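Local coordinates for protein titin (PDB 2A38) that spans the half-sarcomere of striated muscle as an elastic scaffold, its N-terminal immunoglobulin pair lying at the Z-disc, and probably also carries protein kinase activity, at residues R122-V127 with L158-I163; S38-G43 with S79-N84; N105-L110 with R126-P131. One frame throughout, in Å; residues are numbered along the deposited sequence.

Contact 1: R122-V127 with L158-I163; sequences RLQVRV and LYSLLI
Two guanidinium groups, at the two ends of the paired strands, each carry a leucine over one face. Leu-162 CD1 sits 3.8 Å above the plane of the Arg-122 guanidinium, shifted toward its rim on the NH2 side; bends at chi2 and chi3 (37°) bring the group there. At the other end, Leu-158 CB lies 4.0 Å above the guanidinium plane of Arg-126, again off-centre; the Arg-126 chain runs extended through chi1 and chi2 and turns at chi3, which brings its guanidinium over Leu-158. Between them the Gln-124 amide leans over Ser-160. NE2 comes within 2.7 Å of Ser-160 OG, but the N-H points well off the line (117°), so the bond is weak; OE1 instead lies by Leu-158 CD1 at 3.8 Å. The same methyl drops to 3.4 Å from Val-125 O. On the opposite face the contacts are between apolar groups. Leu-123 and Leu-161 run side by side in the same direction, CD1 to CD2 4.1 Å, and Val-125 CG2 packs on Tyr-159 CB at 3.8 Å, leaving the tyrosine ring to lie against Val-135 and Phe-137. The backbones are joined by two pairs of reciprocal bonds, Leu-123 with Leu-161 and Val-125 with Tyr-159. The straightest, from Leu-123 N to Leu-161 O, spans 2.9 Å at 172°. The Leu-123, Val-125 and Leu-161 face meets Tyr-174 and Val-176 of the other sheet, whereas the arginines, Gln-124 and Leu-158 line the outer face. This is the antiparallel B–E pairing at the middle of the ABED sheet of an I-set immunoglobulin sandwich.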
loop_
_atom_site.group_PDB
_atom_site.type_symbol
_atom_site.label_atom_id
_atom_site.label_comp_id
_atom_site.label_asym_id
_atom_site.label_seq_id
_atom_site.Cartn_x
_atom_site.Cartn_y
_atom_site.Cartn_z
ATOM N N ARG A 122 -8.264 5.326 29.589
ATOM C CA ARG A 122 -8.038 5.493 28.159
ATOM C C ARG A 122 -8.247 4.167 27.449
ATOM O O ARG A 122 -7.640 3.157 27.808
ATOM C CB ARG A 122 -6.627 6.014 27.875
ATOM C CG ARG A 122 -6.340 6.274 26.401
ATOM C CD ARG A 122 -5.607 7.589 26.241
ATOM N NE ARG A 122 -4.661 7.770 27.340
ATOM C CZ ARG A 122 -4.159 8.940 27.728
ATOM N NH1 ARG A 122 -3.310 8.983 28.747
ATOM N NH2 ARG A 122 -4.503 10.064 27.108
ATOM N N LEU A 123 -9.142 4.173 26.469
ATOM C CA LEU A 123 -9.431 2.989 25.674
ATOM C C LEU A 123 -8.901 3.294 24.267
ATOM O O LEU A 123 -9.320 4.269 23.646
ATOM C CB LEU A 123 -10.944 2.751 25.630
ATOM C CG LEU A 123 -11.640 2.670 26.989
ATOM C CD1 LEU A 123 -13.151 2.623 26.821
ATOM C CD2 LEU A 123 -11.142 1.447 27.721
ATOM N N GLN A 124 -7.977 2.475 23.771
ATOM C CA GLN A 124 -7.408 2.692 22.443
ATOM C C GLN A 124 -7.556 1.535 21.480
ATOM O O GLN A 124 -7.679 0.381 21.880
ATOM C CB GLN A 124 -5.912 2.982 22.520
ATOM C CG GLN A 124 -5.512 4.203 23.283
ATOM C CD GLN A 124 -4.086 4.598 22.961
ATOM O OE1 GLN A 124 -3.240 3.738 22.695
ATOM N NE2 GLN A 124 -3.807 5.897 22.990
ATOM N N VAL A 125 -7.494 1.874 20.196
ATOM C CA VAL A 125 -7.555 0.915 19.111
ATOM C C VAL A 125 -6.645 1.428 17.993
ATOM O O VAL A 125 -6.416 2.633 17.857
ATOM C CB VAL A 125 -8.990 0.777 18.532
ATOM C CG1 VAL A 125 -9.945 0.261 19.589
ATOM C CG2 VAL A 125 -9.469 2.125 17.993
ATOM N N ARG A 126 -6.101 0.514 17.212
ATOM C CA ARG A 126 -5.275 0.883 16.068
ATOM C C ARG A 126 -5.938 0.142 14.909
ATOM O O ARG A 126 -6.072 -1.073 14.943
ATOM C CB ARG A 126 -3.824 0.425 16.241
ATOM C CG ARG A 126 -2.975 0.759 15.030
ATOM C CD ARG A 126 -1.517 0.402 15.238
ATOM N NE ARG A 126 -0.812 1.387 16.054
ATOM C CZ ARG A 126 -0.484 2.607 15.638
ATOM N NH1 ARG A 126 -0.796 3.009 14.410
ATOM N NH2 ARG A 126 0.172 3.427 16.452
ATOM N N VAL A 127 -6.381 0.886 13.903
ATOM C CA VAL A 127 -7.077 0.290 12.767
ATOM C C VAL A 127 -6.402 0.549 11.431
ATOM O O VAL A 127 -5.933 1.655 11.164
ATOM C CB VAL A 127 -8.523 0.835 12.655
ATOM C CG1 VAL A 127 -9.261 0.119 11.536
ATOM C CG2 VAL A 127 -9.251 0.667 13.964
ATOM N N LEU A 158 -4.229 5.322 15.031
ATOM C CA LEU A 158 -4.514 5.183 16.453
ATOM C C LEU A 158 -5.637 6.096 16.952
ATOM O O LEU A 158 -5.525 7.321 16.887
ATOM C CB LEU A 158 -3.235 5.462 17.241
ATOM C CG LEU A 158 -3.163 5.090 18.719
ATOM C CD1 LEU A 158 -3.372 3.590 18.902
ATOM C CD2 LEU A 158 -1.795 5.498 19.249
ATOM N N TYR A 159 -6.717 5.492 17.447
ATOM C CA TYR A 159 -7.854 6.241 17.976
ATOM C C TYR A 159 -7.948 5.957 19.458
ATOM O O TYR A 159 -7.744 4.825 19.896
ATOM C CB TYR A 159 -9.172 5.819 17.320
ATOM C CG TYR A 159 -9.287 6.150 15.857
ATOM C CD1 TYR A 159 -8.602 5.403 14.896
ATOM C CD2 TYR A 159 -10.098 7.201 15.426
ATOM C CE1 TYR A 159 -8.724 5.691 13.538
ATOM C CE2 TYR A 159 -10.232 7.500 14.075
ATOM C CZ TYR A 159 -9.544 6.741 13.134
ATOM O OH TYR A 159 -9.689 7.023 11.787
ATOM N N SER A 160 -8.261 6.986 20.228
ATOM C CA SER A 160 -8.363 6.829 21.662
ATOM C C SER A 160 -9.602 7.497 22.211
ATOM O O SER A 160 -10.077 8.495 21.672
ATOM C CB SER A 160 -7.139 7.441 22.342
ATOM O OG SER A 160 -5.940 6.958 21.754
ATOM N N LEU A 161 -10.126 6.915 23.278
ATOM C CA LEU A 161 -11.268 7.456 23.983
ATOM C C LEU A 161 -10.739 7.652 25.394
ATOM O O LEU A 161 -10.435 6.690 26.096
ATOM C CB LEU A 161 -12.445 6.481 24.009
ATOM C CG LEU A 161 -13.534 6.937 24.991
ATOM C CD1 LEU A 161 -13.988 8.342 24.637
ATOM C CD2 LEU A 161 -14.709 5.979 24.960
ATOM N N LEU A 162 -10.598 8.907 25.790
ATOM C CA LEU A 162 -10.104 9.224 27.112
ATOM C C LEU A 162 -11.237 9.684 28.010
ATOM O O LEU A 162 -12.003 10.580 27.652
ATOM C CB LEU A 162 -9.045 10.323 27.031
ATOM C CG LEU A 162 -8.616 10.903 28.382
ATOM C CD1 LEU A 162 -7.841 9.850 29.171
ATOM C CD2 LEU A 162 -7.778 12.138 28.164
ATOM N N ILE A 163 -11.354 9.038 29.166
ATOM C CA ILE A 163 -12.353 9.403 30.161
ATOM C C ILE A 163 -11.465 9.938 31.278
ATOM O O ILE A 163 -10.786 9.176 31.969
ATOM C CB ILE A 163 -13.160 8.171 30.620
ATOM C CG1 ILE A 163 -13.768 7.479 29.396
ATOM C CG2 ILE A 163 -14.277 8.589 31.554
ATOM C CD1 ILE A 163 -14.507 6.210 29.721
#

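Contact 2: S38-G43 with S79-N84; sequences SWFRDG and SLKATN
Four main-chain bonds tie Ser-38 and Phe-40 to Lys-81 and Ser-79, each residue giving its N-H and its carbonyl to its partner. Lys-81 N to Ser-38 O is the straightest (2.9 Å, 174°) and lies nearly along the C=O axis, while Ser-79 N reaches Phe-40 O at 3.0 Å from above the carbonyl plane. Ser-38 O and Ser-79 O also receive the CA-H groups of Leu-80 and Trp-39. A water bridges weakly from Ser-79 OG to Gly-43 N. Arg-41 NE forms a salt bridge with Asp-42 OD2 (3.2 Å), and its NH2 donates to Ala-73 O. Past the paired region, Asn-84 ND2 serves both Gln-4 O and Pro-33 O. On one face of the sheet the Lys-81 chain, extended beyond CG, crosses the Phe-40 ring: CD lies 3.8 Å from CE1, and NZ makes an off-centre cation-pi contact 4.9 Å from the centroid. On the other, Leu-80 CD1 stands squarely over the pyrrole ring of Trp-39, 3.6 Å from its centroid, as a CH-pi contact. Trp-39 and Leu-80 thus point into the sandwich, against Phe-25, Ala-27 and Ile-29 of strand 23-32 and Ala-63 and Leu-65 of strand 62-67, while strand 87-98 continues the sheet beyond strand 76-84.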
loop_
_atom_site.group_PDB
_atom_site.type_symbol
_atom_site.label_atom_id
_atom_site.label_comp_id
_atom_site.label_asym_id
_atom_site.label_seq_id
_atom_site.Cartn_x
_atom_site.Cartn_y
_atom_site.Cartn_z
ATOM N N SER A 38 18.239 0.685 -23.519
ATOM C CA SER A 38 17.606 1.843 -22.923
ATOM C C SER A 38 16.105 1.618 -22.754
ATOM O O SER A 38 15.454 1.073 -23.637
ATOM C CB SER A 38 17.872 3.051 -23.820
ATOM O OG SER A 38 16.983 4.110 -23.534
ATOM N N TRP A 39 15.557 2.034 -21.616
ATOM C CA TRP A 39 14.125 1.875 -21.347
ATOM C C TRP A 39 13.367 3.180 -21.560
ATOM O O TRP A 39 13.935 4.255 -21.422
ATOM C CB TRP A 39 13.910 1.407 -19.914
ATOM C CG TRP A 39 14.419 0.023 -19.624
ATOM C CD1 TRP A 39 15.700 -0.339 -19.296
ATOM C CD2 TRP A 39 13.647 -1.184 -19.617
ATOM N NE1 TRP A 39 15.769 -1.699 -19.081
ATOM C CE2 TRP A 39 14.525 -2.243 -19.273
ATOM C CE3 TRP A 39 12.297 -1.476 -19.868
ATOM C CZ2 TRP A 39 14.094 -3.572 -19.172
ATOM C CZ3 TRP A 39 11.871 -2.797 -19.766
ATOM C CH2 TRP A 39 12.768 -3.827 -19.422
ATOM N N PHE A 40 12.088 3.089 -21.907
ATOM C CA PHE A 40 11.270 4.285 -22.125
ATOM C C PHE A 40 9.862 4.080 -21.604
ATOM O O PHE A 40 9.402 2.950 -21.437
ATOM C CB PHE A 40 11.137 4.631 -23.612
ATOM C CG PHE A 40 12.429 4.962 -24.287
ATOM C CD1 PHE A 40 13.391 3.983 -24.498
ATOM C CD2 PHE A 40 12.679 6.258 -24.725
ATOM C CE1 PHE A 40 14.591 4.286 -25.137
ATOM C CE2 PHE A 40 13.875 6.577 -25.365
ATOM C CZ PHE A 40 14.834 5.586 -25.572
ATOM N N ARG A 41 9.175 5.184 -21.345
ATOM C CA ARG A 41 7.795 5.110 -20.907
ATOM C C ARG A 41 7.017 6.195 -21.617
ATOM O O ARG A 41 7.248 7.381 -21.388
ATOM C CB ARG A 41 7.652 5.296 -19.409
ATOM C CG ARG A 41 6.208 5.171 -19.026
ATOM C CD ARG A 41 5.949 5.401 -17.574
ATOM N NE ARG A 41 4.515 5.516 -17.360
ATOM C CZ ARG A 41 3.950 5.676 -16.172
ATOM N NH1 ARG A 41 4.706 5.738 -15.082
ATOM N NH2 ARG A 41 2.633 5.784 -16.076
ATOM N N ASP A 42 6.103 5.779 -22.487
ATOM C CA ASP A 42 5.290 6.708 -23.256
ATOM C C ASP A 42 6.176 7.661 -24.066
ATOM O O ASP A 42 5.938 8.870 -24.110
ATOM C CB ASP A 42 4.373 7.496 -22.319
ATOM C CG ASP A 42 3.505 6.589 -21.457
ATOM O OD1 ASP A 42 2.736 5.781 -22.024
ATOM O OD2 ASP A 42 3.591 6.684 -20.211
ATOM N N GLY A 43 7.209 7.104 -24.695
ATOM C CA GLY A 43 8.106 7.903 -25.512
ATOM C C GLY A 43 9.150 8.735 -24.787
ATOM O O GLY A 43 9.695 9.676 -25.368
ATOM N N SER A 79 8.759 0.373 -22.923
ATOM C CA SER A 79 9.444 -0.242 -24.039
ATOM C C SER A 79 10.933 -0.287 -23.800
ATOM O O SER A 79 11.482 0.498 -23.044
ATOM C CB SER A 79 9.141 0.503 -25.335
ATOM O OG SER A 79 9.622 1.827 -25.270
ATOM N N LEU A 80 11.578 -1.228 -24.463
ATOM C CA LEU A 80 13.009 -1.437 -24.355
ATOM C C LEU A 80 13.631 -1.335 -25.750
ATOM O O LEU A 80 13.193 -2.024 -26.665
ATOM C CB LEU A 80 13.241 -2.830 -23.774
ATOM C CG LEU A 80 14.653 -3.378 -23.590
ATOM C CD1 LEU A 80 15.423 -2.487 -22.649
ATOM C CD2 LEU A 80 14.565 -4.791 -23.025
ATOM N N LYS A 81 14.606 -0.446 -25.921
ATOM C CA LYS A 81 15.302 -0.293 -27.201
ATOM C C LYS A 81 16.711 -0.863 -27.088
ATOM O O LYS A 81 17.408 -0.601 -26.118
ATOM C CB LYS A 81 15.455 1.172 -27.605
ATOM C CG LYS A 81 14.202 1.838 -28.122
ATOM C CD LYS A 81 14.547 3.199 -28.752
ATOM C CE LYS A 81 13.278 3.970 -29.125
ATOM N NZ LYS A 81 13.568 5.263 -29.822
ATOM N N ALA A 82 17.127 -1.623 -28.095
ATOM C CA ALA A 82 18.465 -2.217 -28.137
ATOM C C ALA A 82 19.151 -1.733 -29.418
ATOM O O ALA A 82 18.549 -1.766 -30.491
ATOM C CB ALA A 82 18.361 -3.741 -28.133
ATOM N N THR A 83 20.403 -1.301 -29.316
ATOM C CA THR A 83 21.096 -0.792 -30.491
ATOM C C THR A 83 22.570 -1.145 -30.622
ATOM O O THR A 83 23.297 -1.170 -29.637
ATOM C CB THR A 83 21.020 0.745 -30.535
ATOM O OG1 THR A 83 19.664 1.160 -30.362
ATOM C CG2 THR A 83 21.528 1.271 -31.866
ATOM N N ASN A 84 22.999 -1.422 -31.853
ATOM C CA ASN A 84 24.409 -1.675 -32.143
ATOM C C ASN A 84 24.645 -1.232 -33.586
ATOM O O ASN A 84 23.739 -0.682 -34.223
ATOM C CB ASN A 84 24.832 -3.145 -31.901
ATOM C CG ASN A 84 24.255 -4.125 -32.907
ATOM O OD1 ASN A 84 23.759 -3.746 -33.959
ATOM N ND2 ASN A 84 24.338 -5.410 -32.583
HETATM O O HOH W 1 6.932 3.664 -24.644
#

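Contact 3: N105-L110 with R126-P131; sequences NFVQRL and RVTGIP
Arg-126, Thr-128 and Asn-105 have the most surface buried where these two strands meet. Arg-126 takes part through both backbone and side chain: its carbonyl O accepts from two successive N-H groups, Val-107 N at 2.9 Å, nearly along the C=O axis, and Gln-108 N at 3.4 Å, a weak bond although straight. In return Arg-126 N donates to Gln-108 O at 3.0 Å, on a lone pair. The aliphatic part of its side chain fills the angle between these neighbours, CB lying 3.7 Å from Gln-108 CB and CD alongside the isopropyl group of Val-107. Thr-128 and Asn-105 exchange both main-chain bonds, Asn-105 N to Thr-128 O spanning 2.9 Å. Their side chains lie next to each other and point the same way, with Thr-128 OG1, in the crowded position between the backbone N and the carbonyl carbon (chi1 56°), 3.7 Å from Asn-105 CB. Thr-128 CG2 also meets Val-107 CG2, whose side chain crosses it at about a right angle. On the buried face Val-127 CG2 presses against the Phe-106 ring, 3.4 Å from CE2, and CG1 rests by Asn-105 O. An alanine in place of Val-127 would lack both methyls and would probably loosen the Phe-106 ring and the packing against Ala-178. With Val-107 and Gln-108 together opposite Arg-126, the arrangement is a classic beta bulge. It falls where strand A, paired with strand B, turns a corner and leaves for the opposite sheet, as in I-set immunoglobulin domains with a divided A/A' strand.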
loop_
_atom_site.group_PDB
_atom_site.type_symbol
_atom_site.label_atom_id
_atom_site.label_comp_id
_atom_site.label_asym_id
_atom_site.label_seq_id
_atom_site.Cartn_x
_atom_site.Cartn_y
_atom_site.Cartn_z
ATOM N N ASN A 105 -9.065 -3.679 9.899
ATOM C CA ASN A 105 -8.469 -4.650 10.787
ATOM C C ASN A 105 -7.991 -3.983 12.070
ATOM O O ASN A 105 -7.373 -2.922 12.031
ATOM C CB ASN A 105 -7.300 -5.319 10.079
ATOM C CG ASN A 105 -6.577 -6.305 10.963
ATOM O OD1 ASN A 105 -7.195 -7.203 11.541
ATOM N ND2 ASN A 105 -5.258 -6.149 11.072
ATOM N N PHE A 106 -8.300 -4.593 13.210
ATOM C CA PHE A 106 -7.866 -4.041 14.484
ATOM C C PHE A 106 -6.527 -4.626 14.885
ATOM O O PHE A 106 -6.456 -5.763 15.346
ATOM C CB PHE A 106 -8.879 -4.336 15.583
ATOM C CG PHE A 106 -10.117 -3.513 15.487
ATOM C CD1 PHE A 106 -11.246 -4.005 14.858
ATOM C CD2 PHE A 106 -10.135 -2.214 15.974
ATOM C CE1 PHE A 106 -12.371 -3.211 14.714
ATOM C CE2 PHE A 106 -11.256 -1.419 15.831
ATOM C CZ PHE A 106 -12.371 -1.914 15.202
ATOM N N VAL A 107 -5.466 -3.853 14.690
ATOM C CA VAL A 107 -4.127 -4.294 15.056
ATOM C C VAL A 107 -4.131 -4.291 16.573
ATOM O O VAL A 107 -3.613 -5.206 17.211
ATOM C CB VAL A 107 -3.055 -3.317 14.535
ATOM C CG1 VAL A 107 -1.686 -3.714 15.053
ATOM C CG2 VAL A 107 -3.066 -3.305 13.018
ATOM N N GLN A 108 -4.727 -3.244 17.137
ATOM C CA GLN A 108 -4.870 -3.107 18.585
ATOM C C GLN A 108 -6.369 -2.969 18.871
ATOM O O GLN A 108 -7.022 -2.040 18.384
ATOM C CB GLN A 108 -4.143 -1.871 19.104
ATOM C CG GLN A 108 -4.220 -1.745 20.613
ATOM C CD GLN A 108 -3.710 -0.415 21.109
ATOM O OE1 GLN A 108 -2.918 0.245 20.434
ATOM N NE2 GLN A 108 -4.147 -0.016 22.302
ATOM N N ARG A 109 -6.897 -3.906 19.648
ATOM C CA ARG A 109 -8.306 -3.935 20.004
ATOM C C ARG A 109 -8.579 -3.312 21.363
ATOM O O ARG A 109 -7.661 -3.076 22.145
ATOM C CB ARG A 109 -8.793 -5.383 20.039
ATOM C CG ARG A 109 -8.839 -6.055 18.697
ATOM C CD ARG A 109 -9.236 -7.517 18.820
ATOM N NE ARG A 109 -9.627 -8.064 17.521
ATOM C CZ ARG A 109 -9.610 -9.358 17.213
ATOM N NH1 ARG A 109 -9.214 -10.255 18.108
ATOM N NH2 ARG A 109 -9.987 -9.756 16.005
ATOM N N LEU A 110 -9.854 -3.054 21.636
ATOM C CA LEU A 110 -10.270 -2.503 22.923
ATOM C C LEU A 110 -10.069 -3.606 23.958
ATOM O O LEU A 110 -10.208 -4.784 23.641
ATOM C CB LEU A 110 -11.756 -2.145 22.909
ATOM C CG LEU A 110 -12.310 -0.960 22.132
ATOM C CD1 LEU A 110 -13.815 -0.866 22.366
ATOM C CD2 LEU A 110 -11.624 0.311 22.603
ATOM N N ARG A 126 -6.101 0.514 17.212
ATOM C CA ARG A 126 -5.275 0.883 16.068
ATOM C C ARG A 126 -5.938 0.142 14.909
ATOM O O ARG A 126 -6.072 -1.073 14.943
ATOM C CB ARG A 126 -3.824 0.425 16.241
ATOM C CG ARG A 126 -2.975 0.759 15.030
ATOM C CD ARG A 126 -1.517 0.402 15.238
ATOM N NE ARG A 126 -0.812 1.387 16.054
ATOM C CZ ARG A 126 -0.484 2.607 15.638
ATOM N NH1 ARG A 126 -0.796 3.009 14.410
ATOM N NH2 ARG A 126 0.172 3.427 16.452
ATOM N N VAL A 127 -6.381 0.886 13.903
ATOM C CA VAL A 127 -7.077 0.290 12.767
ATOM C C VAL A 127 -6.402 0.549 11.431
ATOM O O VAL A 127 -5.933 1.655 11.164
ATOM C CB VAL A 127 -8.523 0.835 12.655
ATOM C CG1 VAL A 127 -9.261 0.119 11.536
ATOM C CG2 VAL A 127 -9.251 0.667 13.964
ATOM N N THR A 128 -6.376 -0.476 10.587
ATOM C CA THR A 128 -5.797 -0.359 9.253
ATOM C C THR A 128 -6.838 -0.796 8.230
ATOM O O THR A 128 -7.843 -1.415 8.578
ATOM C CB THR A 128 -4.556 -1.246 9.089
ATOM O OG1 THR A 128 -4.899 -2.606 9.400
ATOM C CG2 THR A 128 -3.427 -0.765 10.008
ATOM N N GLY A 129 -6.582 -0.474 6.968
ATOM C CA GLY A 129 -7.496 -0.839 5.903
ATOM C C GLY A 129 -7.349 0.087 4.712
ATOM O O GLY A 129 -6.900 1.232 4.847
ATOM N N ILE A 130 -7.743 -0.411 3.545
ATOM C CA ILE A 130 -7.666 0.342 2.293
ATOM C C ILE A 130 -8.961 0.090 1.536
ATOM O O ILE A 130 -9.256 -1.045 1.175
ATOM C CB ILE A 130 -6.486 -0.158 1.420
ATOM C CG1 ILE A 130 -5.195 -0.143 2.244
ATOM C CG2 ILE A 130 -6.345 0.712 0.183
ATOM C CD1 ILE A 130 -4.053 -0.930 1.630
ATOM N N PRO A 131 -9.760 1.138 1.294
ATOM C CA PRO A 131 -9.562 2.547 1.666
ATOM C C PRO A 131 -9.465 2.724 3.177
ATOM O O PRO A 131 -9.821 1.826 3.942
ATOM C CB PRO A 131 -10.816 3.233 1.123
ATOM C CG PRO A 131 -11.251 2.347 0.006
ATOM C CD PRO A 131 -11.033 0.969 0.570
#

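In the fold
From the N terminus, contact 2 comes first: it brings strand 76-84 back beside strand 36-41, closing a 35-residue excursion within the first immunoglobulin domain. The chain then crosses to the second domain. There contact 3 closes a shorter loop, pairing strand 102-106 and its corner with the end of strand 119-130, and contact 1 opens on that same strand, closing when strand 158-166 arrives on its other side. Contacts 1 and 3 share Arg-126 and Val-127 and touch through Val-125 and Leu-110, together building three adjacent strands of one sheet. Contact 2 nests with neither; its centre lies about 52 Å from that of contact 1.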